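Local coordinates for protein galactonate dehydratase (Zobellia galactanivorans, PDB 5OLC) that belongs to the enolase superfamily, with a mandelate racemase-type N-terminal domain joined to a TIM-barrel-like C-terminal domain, at residues L121-P124 with V125-L129. Sequence-based numbering, arbitrary orientation.
Sequences LNLP and VSVLL
CD1 of Leu-121 meets CD2 of Leu-128, seven positions on, at 3.8 Å, their side chains crossing at about a right angle: the chain bends between the end of helix 101-120 and a short, weakly bonded helical turn at 125-128. The bend starts with a Schellman motif ending helix 101-120, in which Asn-122, with positive phi, is the C-prime residue and the amide N of Leu-123 returns to Gly-118 O. The extended Leu-123 and Pro-124 then lead into the turn. One backbone bond spans the junction, from Leu-128 N to Pro-124 O at 3.3 Å, bent to 146° at the hydrogen.

Apolar side chains meet across the bend. With CG anti to its carbonyl carbon (chi1 -81°), Leu-123 brings CD2 to within 3.8 Å of Val-127 CG1, while its CB lies 3.9 Å from Leu-128 CD1. The other branch of Val-127, CG2, rests on Pro-124 CG.

Leu-121 and Leu-123 also pack reciprocally against Leu-123 and Leu-121 of a second subunit. Within the chain, Val-125 touches Trp-114 of helix 101-120, and the turn joins the N-terminal domain to the barrel-like one: Ser-126 N donates to His-317 ND1 on helix 309-321, and Val-125 meets Leu-284 of helix 283-296.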
loop_
_atom_site.group_PDB
_atom_site.type_symbol
_atom_site.label_atom_id
_atom_site.label_comp_id
_atom_site.label_asym_id
_atom_site.label_seq_id
_atom_site.Cartn_x
_atom_site.Cartn_y
_atom_site.Cartn_z
ATOM N N LEU A 121 -49.369 1.078 4.428
ATOM C CA LEU A 121 -49.442 1.334 2.978
ATOM C C LEU A 121 -50.002 0.139 2.191
ATOM O O LEU A 121 -49.942 0.126 0.967
ATOM C CB LEU A 121 -48.062 1.778 2.414
ATOM C CG LEU A 121 -47.457 3.082 2.960
ATOM C CD1 LEU A 121 -46.056 3.265 2.461
ATOM C CD2 LEU A 121 -48.295 4.276 2.586
ATOM N N ASN A 122 -50.546 -0.855 2.902
ATOM C CA ASN A 122 -51.184 -2.080 2.389
ATOM C C ASN A 122 -50.379 -2.828 1.320
ATOM O O ASN A 122 -50.931 -3.282 0.314
ATOM C CB ASN A 122 -52.602 -1.799 1.913
ATOM C CG ASN A 122 -53.514 -2.939 2.276
ATOM O OD1 ASN A 122 -53.611 -3.937 1.551
ATOM N ND2 ASN A 122 -54.088 -2.881 3.477
ATOM N N LEU A 123 -49.072 -2.982 1.573
ATOM C CA LEU A 123 -48.129 -3.670 0.684
ATOM C C LEU A 123 -47.178 -4.576 1.465
ATOM O O LEU A 123 -46.798 -4.195 2.576
ATOM C CB LEU A 123 -47.270 -2.636 -0.068
ATOM C CG LEU A 123 -47.871 -1.963 -1.286
ATOM C CD1 LEU A 123 -46.971 -0.848 -1.751
ATOM C CD2 LEU A 123 -48.096 -2.953 -2.417
ATOM N N PRO A 124 -46.680 -5.713 0.903
ATOM C CA PRO A 124 -45.660 -6.486 1.639
ATOM C C PRO A 124 -44.354 -5.675 1.781
ATOM O O PRO A 124 -44.196 -4.637 1.115
ATOM C CB PRO A 124 -45.486 -7.757 0.797
ATOM C CG PRO A 124 -45.910 -7.373 -0.555
ATOM C CD PRO A 124 -46.972 -6.320 -0.409
ATOM N N VAL A 125 -43.442 -6.107 2.679
ATOM C CA VAL A 125 -42.167 -5.420 2.935
ATOM C C VAL A 125 -41.249 -5.453 1.693
ATOM O O VAL A 125 -40.633 -4.427 1.384
ATOM C CB VAL A 125 -41.461 -5.922 4.228
ATOM C CG1 VAL A 125 -40.108 -5.244 4.434
ATOM C CG2 VAL A 125 -42.348 -5.708 5.452
ATOM N N SER A 126 -41.169 -6.610 0.972
ATOM C CA SER A 126 -40.314 -6.749 -0.218
ATOM C C SER A 126 -40.621 -5.711 -1.285
ATOM O O SER A 126 -39.698 -5.081 -1.802
ATOM C CB SER A 126 -40.340 -8.167 -0.789
ATOM O OG SER A 126 -41.545 -8.890 -0.592
ATOM N N VAL A 127 -41.914 -5.478 -1.563
ATOM C CA VAL A 127 -42.367 -4.475 -2.527
ATOM C C VAL A 127 -42.012 -3.069 -2.012
ATOM O O VAL A 127 -41.620 -2.191 -2.793
ATOM C CB VAL A 127 -43.877 -4.668 -2.823
ATOM C CG1 VAL A 127 -44.511 -3.434 -3.475
ATOM C CG2 VAL A 127 -44.090 -5.908 -3.684
ATOM N N LEU A 128 -42.104 -2.888 -0.691
ATOM C CA LEU A 128 -41.796 -1.616 -0.045
ATOM C C LEU A 128 -40.285 -1.347 0.129
ATOM O O LEU A 128 -39.905 -0.209 0.467
ATOM C CB LEU A 128 -42.547 -1.503 1.288
ATOM C CG LEU A 128 -43.923 -0.904 1.194
ATOM C CD1 LEU A 128 -44.658 -1.105 2.454
ATOM C CD2 LEU A 128 -43.842 0.564 0.907
ATOM N N LEU A 129 -39.436 -2.392 -0.094
ATOM C CA LEU A 129 -37.965 -2.288 -0.039
ATOM C C LEU A 129 -37.452 -1.887 -1.447
ATOM O O LEU A 129 -36.282 -1.522 -1.618
ATOM C CB LEU A 129 -37.285 -3.614 0.412
ATOM C CG LEU A 129 -37.268 -4.018 1.897
ATOM C CD1 LEU A 129 -36.810 -5.476 2.056
ATOM C CD2 LEU A 129 -36.399 -3.084 2.746
#